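PDB 5U9C: dTDP-4-dehydrorhamnose Reductase from Yersinia enterocolitica, which probably catalyses the NADPH-dependent reduction of dTDP-4-dehydro-beta-L-rhamnose to dTDP-L-rhamnose in the pathway that makes this activated sugar. Local coordinates for residues 116-119 / 120-124; 134-137 / 138-141; 166-169 / 170-174; 223-226 / 227-230. All coordinates share one frame; numbering follows the deposited sequence.

Interaction 1: residues 116-119 / 120-124; sequences LSYN and ELDIP
Asn119 and Asp122 are the two ends of a type I beta turn, with Glu120 and Leu121 at its corners and Asp122 N bonded back to Asn119 O at 3.0 Å, the donor lying well above the carbonyl plane. The side chains of the two end residues reinforce this turn from both directions. The Asn119 amide reaches forward: with CG held between the backbone N and the carbonyl carbon (chi1 66°), OD1 swings over the turn and accepts from Leu121 N at 2.8 Å. The Asp122 carboxylate reaches back, and its OD2 accepts from Asn119 N at 2.9 Å in a nearly straight bond (164°), using the anti lone pair. Short polar side chains suit both places, since each carries an acceptor just far enough from CA to meet a nearby backbone N-H. Ahead of the turn, the Tyr118 ring meets the aspartate with its edge: CD2 lies 4.0 Å from Asp122 CB, and ring and carboxylate planes stand 84° apart. Asp122 has further partners, with OD1 in a salt bridge to Lys115 and OD2 also bonded to Tyr129 OH of a neighbouring subunit, so OD2 is gripped twice; the Lys115 ammonium at OD1 and the two donors at OD2 probably stabilise the negative charge. The Glu120 carboxylate bonds Ile265 N through OE1, and Ser264 OG and His216 N through OE2. The forward bond from Asn119 OD1 defines an Asx turn, here superimposed on a type I beta turn that leads the chain out of short strand 117-118 beside a subunit interface.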
loop_
_atom_site.group_PDB
_atom_site.type_symbol
_atom_site.label_atom_id
_atom_site.label_comp_id
_atom_site.label_asym_id
_atom_site.label_seq_id
_atom_site.Cartn_x
_atom_site.Cartn_y
_atom_site.Cartn_z
ATOM N N LEU D 116 -0.328 -2.600 15.117
ATOM C CA LEU D 116 0.376 -2.577 16.404
ATOM C C LEU D 116 0.606 -3.930 17.085
ATOM O O LEU D 116 1.612 -4.105 17.786
ATOM C CB LEU D 116 -0.313 -1.575 17.334
ATOM C CG LEU D 116 -0.330 -0.142 16.701
ATOM C CD1 LEU D 116 -0.951 0.913 17.617
ATOM C CD2 LEU D 116 1.040 0.352 16.208
ATOM N N SER D 117 -0.268 -4.904 16.824
ATOM C CA SER D 117 -0.135 -6.200 17.467
ATOM C C SER D 117 -0.744 -7.284 16.589
ATOM O O SER D 117 -1.686 -7.000 15.849
ATOM C CB SER D 117 -0.871 -6.164 18.810
ATOM O OG SER D 117 -0.465 -7.239 19.590
ATOM N N TYR D 118 -0.224 -8.506 16.690
ATOM C CA TYR D 118 -0.694 -9.635 15.898
ATOM C C TYR D 118 -1.004 -10.873 16.772
ATOM O O TYR D 118 -0.204 -11.239 17.661
ATOM C CB TYR D 118 0.377 -10.035 14.857
ATOM C CG TYR D 118 0.771 -8.908 13.920
ATOM C CD1 TYR D 118 1.782 -8.019 14.255
ATOM C CD2 TYR D 118 0.106 -8.725 12.705
ATOM C CE1 TYR D 118 2.118 -6.974 13.420
ATOM C CE2 TYR D 118 0.431 -7.676 11.856
ATOM C CZ TYR D 118 1.450 -6.812 12.211
ATOM O OH TYR D 118 1.779 -5.787 11.358
ATOM N N ASN D 119 -2.142 -11.520 16.509
ATOM C CA ASN D 119 -2.481 -12.772 17.189
ATOM C C ASN D 119 -2.351 -13.966 16.218
ATOM O O ASN D 119 -1.972 -13.777 15.039
ATOM C CB ASN D 119 -3.847 -12.686 17.883
ATOM C CG ASN D 119 -4.991 -12.543 16.919
ATOM O OD1 ASN D 119 -5.040 -13.219 15.874
ATOM N ND2 ASN D 119 -5.955 -11.692 17.279
ATOM N N GLU D 120 -2.630 -15.176 16.704
ATOM C CA GLU D 120 -2.483 -16.390 15.894
ATOM C C GLU D 120 -3.388 -16.462 14.631
ATOM O O GLU D 120 -3.110 -17.245 13.732
ATOM C CB GLU D 120 -2.623 -17.672 16.736
ATOM C CG GLU D 120 -1.587 -17.862 17.857
ATOM C CD GLU D 120 -1.991 -17.256 19.209
ATOM O OE1 GLU D 120 -2.854 -16.360 19.248
ATOM O OE2 GLU D 120 -1.419 -17.669 20.246
ATOM N N LEU D 121 -4.440 -15.643 14.557
ATOM C CA LEU D 121 -5.283 -15.589 13.353
ATOM C C LEU D 121 -4.725 -14.651 12.273
ATOM O O LEU D 121 -5.126 -14.752 11.097
ATOM C CB LEU D 121 -6.731 -15.190 13.666
ATOM C CG LEU D 121 -7.593 -16.296 14.225
ATOM C CD1 LEU D 121 -9.003 -15.781 14.531
ATOM C CD2 LEU D 121 -7.657 -17.475 13.248
ATOM N N ASP D 122 -3.834 -13.733 12.659
ATOM C CA ASP D 122 -3.249 -12.809 11.691
ATOM C C ASP D 122 -2.385 -13.612 10.714
ATOM O O ASP D 122 -1.778 -14.597 11.096
ATOM C CB ASP D 122 -2.497 -11.697 12.404
ATOM C CG ASP D 122 -3.429 -10.658 12.964
ATOM O OD1 ASP D 122 -4.014 -9.924 12.140
ATOM O OD2 ASP D 122 -3.586 -10.547 14.206
ATOM N N ILE D 123 -2.396 -13.242 9.441
ATOM C CA ILE D 123 -1.643 -14.000 8.431
ATOM C C ILE D 123 -0.265 -13.374 8.292
ATOM O O ILE D 123 -0.165 -12.185 8.010
ATOM C CB ILE D 123 -2.364 -14.018 7.083
ATOM C CG1 ILE D 123 -3.816 -14.446 7.284
ATOM C CG2 ILE D 123 -1.667 -14.966 6.115
ATOM C CD1 ILE D 123 -4.641 -14.368 6.024
ATOM N N PRO D 124 0.801 -14.171 8.495
ATOM C CA PRO D 124 2.166 -13.636 8.453
ATOM C C PRO D 124 2.551 -12.917 7.153
ATOM O O PRO D 124 2.242 -13.387 6.073
ATOM C CB PRO D 124 3.040 -14.875 8.667
ATOM C CG PRO D 124 2.176 -15.833 9.399
ATOM C CD PRO D 124 0.796 -15.615 8.838
#

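Interaction 2: residues 134-137 / 138-141; sequences KLIG and ESSV
Glu138 lays the start of its side chain over the carbonyl groups of the preceding helical turn, CB 3.4 Å from Leu135 O and CG 3.4 Å from Lys134 O. With CG beside its own backbone N (chi1 -64°) and the chain extended beyond, the carboxylate travels back toward the start of the helix, and OE1 passes 4.0 Å from Leu135 CD1. Underneath runs regular alpha-helical bonding, such as Glu138 N to Lys134 O at 2.9 Å and Ser140 N to Ile136 O at 3.0 Å. Gly137, buried and without a side chain, takes part through its carbonyl, which accepts from Val141 N. Ser140 keeps its CB 3.3 Å from Gly137 O, and its small hydroxyl fits a buried place where Glu88 of helix 76-97 is its partner. A long acidic chain suits position 138, because OE1 forms salt bridges with Arg142 and Arg153 while OE2 bonds Ser105 OG; the two arginines probably favour the ionised form. Helix 129-144 thus has distinct sides. Lys134, Glu138 and Val141 turn to the central parallel sheet, the branched Val141 packing on strands 100-106 and 149-154; Ser140 borders helix 76-97; and Leu135 meets Pro126 as well as Ile123 of a neighbouring subunit.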
loop_
_atom_site.group_PDB
_atom_site.type_symbol
_atom_site.label_atom_id
_atom_site.label_comp_id
_atom_site.label_asym_id
_atom_site.label_seq_id
_atom_site.Cartn_x
_atom_site.Cartn_y
_atom_site.Cartn_z
ATOM N N LYS D 134 12.238 -17.648 8.706
ATOM C CA LYS D 134 11.526 -18.283 9.813
ATOM C C LYS D 134 10.135 -18.756 9.381
ATOM O O LYS D 134 9.695 -19.876 9.751
ATOM C CB LYS D 134 11.400 -17.335 11.015
ATOM C CG LYS D 134 12.724 -16.951 11.692
ATOM C CD LYS D 134 13.519 -18.120 12.281
ATOM C CE LYS D 134 12.763 -18.855 13.374
ATOM N NZ LYS D 134 13.578 -19.893 14.044
ATOM N N LEU D 135 9.451 -17.919 8.598
ATOM C CA LEU D 135 8.099 -18.240 8.128
ATOM C C LEU D 135 8.084 -19.443 7.204
ATOM O O LEU D 135 7.218 -20.290 7.316
ATOM C CB LEU D 135 7.478 -17.053 7.405
ATOM C CG LEU D 135 6.076 -17.288 6.831
ATOM C CD1 LEU D 135 5.105 -17.721 7.914
ATOM C CD2 LEU D 135 5.580 -16.022 6.137
ATOM N N ILE D 136 9.016 -19.513 6.264
ATOM C CA ILE D 136 9.012 -20.666 5.368
ATOM C C ILE D 136 9.434 -21.918 6.190
ATOM O O ILE D 136 8.958 -23.030 5.927
ATOM C CB ILE D 136 9.850 -20.427 4.090
ATOM C CG1 ILE D 136 9.653 -21.569 3.073
ATOM C CG2 ILE D 136 11.314 -20.239 4.414
ATOM C CD1 ILE D 136 8.280 -21.638 2.449
ATOM N N GLY D 137 10.273 -21.726 7.218
ATOM C CA GLY D 137 10.650 -22.839 8.097
ATOM C C GLY D 137 9.379 -23.345 8.781
ATOM O O GLY D 137 9.169 -24.574 8.889
ATOM N N GLU D 138 8.508 -22.425 9.215
ATOM C CA GLU D 138 7.215 -22.834 9.822
ATOM C C GLU D 138 6.400 -23.685 8.854
ATOM O O GLU D 138 5.853 -24.712 9.255
ATOM C CB GLU D 138 6.329 -21.659 10.242
ATOM C CG GLU D 138 6.841 -20.735 11.346
ATOM C CD GLU D 138 5.785 -19.713 11.768
ATOM O OE1 GLU D 138 4.618 -19.822 11.313
ATOM O OE2 GLU D 138 6.107 -18.811 12.573
ATOM N N SER D 139 6.319 -23.255 7.597
ATOM C CA SER D 139 5.576 -24.004 6.582
ATOM C C SER D 139 6.103 -25.438 6.500
ATOM O O SER D 139 5.312 -26.394 6.511
ATOM C CB SER D 139 5.679 -23.350 5.197
ATOM O OG SER D 139 5.195 -22.021 5.196
ATOM N N SER D 140 7.435 -25.578 6.472
ATOM C CA SER D 140 8.082 -26.899 6.370
ATOM C C SER D 140 7.649 -27.814 7.510
ATOM O O SER D 140 7.403 -29.007 7.307
ATOM C CB SER D 140 9.605 -26.763 6.412
ATOM O OG SER D 140 10.069 -26.187 5.228
ATOM N N VAL D 141 7.557 -27.244 8.704
ATOM C CA VAL D 141 7.156 -27.970 9.897
ATOM C C VAL D 141 5.682 -28.408 9.797
ATOM O O VAL D 141 5.376 -29.598 9.986
ATOM C CB VAL D 141 7.424 -27.140 11.161
ATOM C CG1 VAL D 141 6.785 -27.771 12.395
ATOM C CG2 VAL D 141 8.929 -26.969 11.362
#

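Interaction 3: residues 166-169 / 170-174; sequences HKFV and GKIIQ
Phe168 and Ile172, one helical turn apart, meet with the aromatic ring offering a face and the CG1 methylene of Ile172 standing over it. Ile172 CG1 is 3.9 Å from the ring centroid and 18° off the normal, a CH-pi contact shifted toward the rim, where Phe168 CZ is the nearest ring atom at 3.7 Å. Both torsions contribute: Phe168 carries CG opposite its backbone N (chi1 -174°), while Ile172 has CG1 beside its own N (chi1 -67°), directed back toward the earlier turn. The next pair differs. Val169 and Ile173 lie side by side and point the same way, with CG1 of Val169 3.8 Å from CD1 of Ile173, forming one apolar strip. Lys171 folds against the start of the helix; its chain bends at chi3 and brings CE to 3.2 Å from Lys167 O, the same oxygen that accepts from Lys171 N at 3.0 Å. Lys167 occupies the N-cap position, and the preceding Asp165 accepts from its N through OD1, so an acidic side chain serves the helix start. Phe168 and Lys171 line a site where (R)-malate has been seen bound to this protein, a site without malate in this chain; the ammonium group of Lys171 would probably attract such a dicarboxylate. The apolar side of helix 168-177 rests on helix 225-235, Phe168 against Ile228, Val169 and Ile173 against Ile232; Ile173 also touches Leu236 and Phe290.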
loop_
_atom_site.group_PDB
_atom_site.type_symbol
_atom_site.label_atom_id
_atom_site.label_comp_id
_atom_site.label_asym_id
_atom_site.label_seq_id
_atom_site.Cartn_x
_atom_site.Cartn_y
_atom_site.Cartn_z
ATOM N N HIS D 166 24.133 -10.811 26.688
ATOM C CA HIS D 166 24.831 -9.764 25.926
ATOM C C HIS D 166 23.874 -9.197 24.855
ATOM O O HIS D 166 24.290 -8.637 23.856
ATOM C CB HIS D 166 26.161 -10.272 25.352
ATOM C CG HIS D 166 27.073 -10.842 26.402
ATOM N ND1 HIS D 166 27.837 -10.053 27.237
ATOM C CD2 HIS D 166 27.302 -12.122 26.783
ATOM C CE1 HIS D 166 28.506 -10.821 28.076
ATOM N NE2 HIS D 166 28.201 -12.083 27.820
ATOM N N LYS D 167 22.580 -9.339 25.108
ATOM C CA LYS D 167 21.560 -8.786 24.247
ATOM C C LYS D 167 21.140 -7.409 24.812
ATOM O O LYS D 167 21.833 -6.837 25.660
ATOM C CB LYS D 167 20.365 -9.744 24.184
ATOM C CG LYS D 167 20.663 -11.087 23.551
ATOM C CD LYS D 167 21.227 -10.953 22.152
ATOM C CE LYS D 167 21.294 -12.310 21.476
ATOM N NZ LYS D 167 22.046 -12.221 20.196
ATOM N N PHE D 168 19.988 -6.912 24.375
ATOM C CA PHE D 168 19.507 -5.602 24.796
ATOM C C PHE D 168 19.506 -5.359 26.309
ATOM O O PHE D 168 20.071 -4.371 26.761
ATOM C CB PHE D 168 18.106 -5.307 24.227
ATOM C CG PHE D 168 17.643 -3.907 24.514
ATOM C CD1 PHE D 168 18.220 -2.819 23.839
ATOM C CD2 PHE D 168 16.657 -3.660 25.465
ATOM C CE1 PHE D 168 17.818 -1.508 24.110
ATOM C CE2 PHE D 168 16.251 -2.352 25.747
ATOM C CZ PHE D 168 16.841 -1.272 25.076
ATOM N N VAL D 169 18.873 -6.235 27.076
ATOM C CA VAL D 169 18.777 -6.031 28.531
ATOM C C VAL D 169 20.157 -6.004 29.208
ATOM O O VAL D 169 20.420 -5.109 29.996
ATOM C CB VAL D 169 17.840 -7.041 29.206
ATOM C CG1 VAL D 169 17.827 -6.865 30.722
ATOM C CG2 VAL D 169 16.442 -6.855 28.667
ATOM N N GLY D 170 21.011 -6.976 28.881
ATOM C CA GLY D 170 22.357 -7.057 29.426
ATOM C C GLY D 170 23.186 -5.817 29.123
ATOM O O GLY D 170 23.905 -5.320 30.002
ATOM N N LYS D 171 23.083 -5.317 27.885
ATOM C CA LYS D 171 23.817 -4.104 27.477
ATOM C C LYS D 171 23.351 -2.866 28.239
ATOM O O LYS D 171 24.179 -2.041 28.649
ATOM C CB LYS D 171 23.711 -3.860 25.976
ATOM C CG LYS D 171 24.560 -4.820 25.163
ATOM C CD LYS D 171 24.398 -4.628 23.658
ATOM C CE LYS D 171 23.037 -5.119 23.183
ATOM N NZ LYS D 171 22.867 -5.025 21.711
ATOM N N ILE D 172 22.036 -2.719 28.415
ATOM C CA ILE D 172 21.505 -1.601 29.180
ATOM C C ILE D 172 22.011 -1.714 30.617
ATOM O O ILE D 172 22.451 -0.732 31.187
ATOM C CB ILE D 172 19.958 -1.551 29.169
ATOM C CG1 ILE D 172 19.419 -1.243 27.762
ATOM C CG2 ILE D 172 19.429 -0.527 30.184
ATOM C CD1 ILE D 172 19.831 0.101 27.196
ATOM N N ILE D 173 21.956 -2.918 31.191
ATOM C CA ILE D 173 22.420 -3.128 32.553
ATOM C C ILE D 173 23.940 -2.815 32.708
ATOM O O ILE D 173 24.354 -2.203 33.700
ATOM C CB ILE D 173 22.036 -4.532 33.075
ATOM C CG1 ILE D 173 20.508 -4.604 33.273
ATOM C CG2 ILE D 173 22.720 -4.822 34.393
ATOM C CD1 ILE D 173 19.971 -5.958 33.693
ATOM N N GLN D 174 24.738 -3.239 31.734
ATOM C CA GLN D 174 26.196 -2.972 31.705
ATOM C C GLN D 174 26.484 -1.451 31.688
ATOM O O GLN D 174 27.387 -0.953 32.404
ATOM C CB GLN D 174 26.805 -3.646 30.473
ATOM C CG GLN D 174 28.306 -3.488 30.305
ATOM C CD GLN D 174 28.811 -4.009 28.955
ATOM O OE1 GLN D 174 28.032 -4.480 28.106
ATOM N NE2 GLN D 174 30.129 -3.903 28.743
#

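Interaction 4: residues 223-226 / 227-230; sequences ISRF and DIAC
Hydrogen bonds between Ser224 and Asp227 make a capping box at the start of helix 225-235. Ser224 OG accepts from Asp227 N at 3.0 Å, and in return Asp227 OD2 accepts from Ser224 N at 2.9 Å, an almost linear bond (173°) that meets the carboxylate on its anti side but out of its plane. The serine hydroxyl sits between its backbone N and carbonyl carbon (chi1 66°), which brings it over the first turn. A small hydroxyl and a short acid fit these two places because each side chain accepts from the backbone N-H of the other residue; the carboxylate should also be stabilised by the helix dipole. The sulfur-aromatic contact spans one turn, from Phe226 to Cys230: Cys230 SG lies over a face of the Phe226 ring, 3.7 Å from its centroid and displaced toward the CE1-CZ side of the rim, with CZ 3.4 Å away. Among apolar contacts, Ile223 CD1 reaches Ile228 CG1 at 3.7 Å, the two side chains crossing at about a right angle and joining the last strand residues to the first helical turn. Around this corner, Ile223 pairs with Gly191 of strand 190-195, and Arg225 makes a cation-pi contact with Trp156. Phe226, Ala229 and Cys230 rest on Ile242 of strand 241-245, whereas Ile228 faces Leu283 of helix 279-288 and Ile193 of strand 190-195.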
loop_
_atom_site.group_PDB
_atom_site.type_symbol
_atom_site.label_atom_id
_atom_site.label_comp_id
_atom_site.label_asym_id
_atom_site.label_seq_id
_atom_site.Cartn_x
_atom_site.Cartn_y
_atom_site.Cartn_z
ATOM N N ILE D 223 5.508 -2.453 23.463
ATOM C CA ILE D 223 6.405 -1.425 23.970
ATOM C C ILE D 223 7.650 -1.241 23.119
ATOM O O ILE D 223 7.952 -2.061 22.275
ATOM C CB ILE D 223 6.850 -1.827 25.402
ATOM C CG1 ILE D 223 7.436 -3.249 25.353
ATOM C CG2 ILE D 223 5.653 -1.755 26.332
ATOM C CD1 ILE D 223 7.802 -3.877 26.646
ATOM N N SER D 224 8.367 -0.154 23.360
ATOM C CA SER D 224 9.610 0.138 22.614
ATOM C C SER D 224 10.789 -0.223 23.476
ATOM O O SER D 224 10.630 -0.432 24.694
ATOM C CB SER D 224 9.716 1.634 22.282
ATOM O OG SER D 224 9.869 2.422 23.463
ATOM N N ARG D 225 11.971 -0.246 22.868
ATOM C CA ARG D 225 13.205 -0.485 23.619
ATOM C C ARG D 225 13.401 0.642 24.613
ATOM O O ARG D 225 13.960 0.428 25.681
ATOM C CB ARG D 225 14.415 -0.562 22.709
ATOM C CG ARG D 225 14.398 -1.691 21.696
ATOM C CD ARG D 225 14.350 -3.047 22.350
ATOM N NE ARG D 225 14.627 -4.102 21.371
ATOM C CZ ARG D 225 14.846 -5.376 21.675
ATOM N NH1 ARG D 225 14.840 -5.797 22.953
ATOM N NH2 ARG D 225 15.091 -6.235 20.689
ATOM N N PHE D 226 12.953 1.847 24.252
ATOM C CA PHE D 226 13.035 2.991 25.150
ATOM C C PHE D 226 12.240 2.740 26.427
ATOM O O PHE D 226 12.715 3.042 27.530
ATOM C CB PHE D 226 12.557 4.281 24.452
ATOM C CG PHE D 226 12.419 5.453 25.377
ATOM C CD1 PHE D 226 13.553 6.058 25.929
ATOM C CD2 PHE D 226 11.161 5.970 25.691
ATOM C CE1 PHE D 226 13.426 7.147 26.791
ATOM C CE2 PHE D 226 11.025 7.055 26.552
ATOM C CZ PHE D 226 12.162 7.652 27.107
ATOM N N ASP D 227 11.027 2.198 26.274
ATOM C CA ASP D 227 10.166 1.860 27.424
ATOM C C ASP D 227 10.876 0.841 28.317
ATOM O O ASP D 227 10.857 0.945 29.548
ATOM C CB ASP D 227 8.830 1.239 26.980
ATOM C CG ASP D 227 7.938 2.204 26.246
ATOM O OD1 ASP D 227 7.875 3.391 26.612
ATOM O OD2 ASP D 227 7.254 1.754 25.304
ATOM N N ILE D 228 11.487 -0.152 27.687
ATOM C CA ILE D 228 12.205 -1.199 28.416
ATOM C C ILE D 228 13.419 -0.604 29.152
ATOM O O ILE D 228 13.658 -0.921 30.336
ATOM C CB ILE D 228 12.635 -2.339 27.458
ATOM C CG1 ILE D 228 11.386 -3.045 26.910
ATOM C CG2 ILE D 228 13.553 -3.325 28.175
ATOM C CD1 ILE D 228 11.679 -4.032 25.778
ATOM N N ALA D 229 14.178 0.258 28.476
ATOM C CA ALA D 229 15.354 0.859 29.128
ATOM C C ALA D 229 14.923 1.688 30.334
ATOM O O ALA D 229 15.545 1.606 31.391
ATOM C CB ALA D 229 16.156 1.697 28.152
ATOM N N CYS D 230 13.840 2.454 30.188
ATOM C CA CYS D 230 13.323 3.270 31.306
ATOM C C CYS D 230 12.925 2.409 32.505
ATOM O O CYS D 230 13.205 2.767 33.655
ATOM C CB CYS D 230 12.133 4.124 30.860
ATOM S SG CYS D 230 12.573 5.466 29.723
#

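How the interactions relate
Followed from the N terminus, the four contacts come in series; each closes only a local turn, and none nests within or crosses another. Interaction 1 leads from the two-stranded sheet of 117-118 and 261-262 to helix 129-144 of interaction 2, its last residue packing there with Pro124 CB 3.6 Å from Leu135 CD1. Both take part in contacts with other subunits, and interaction 2 packs on the six-stranded parallel sheet. Interactions 3 and 4 lie across the chain's centre from interaction 2, about 30 Å away between centres. They hold helices 168-177 and 225-235 together: Phe168 CZ approaches Arg225 O at 3.4 Å, beside a site seen to bind (R)-malate.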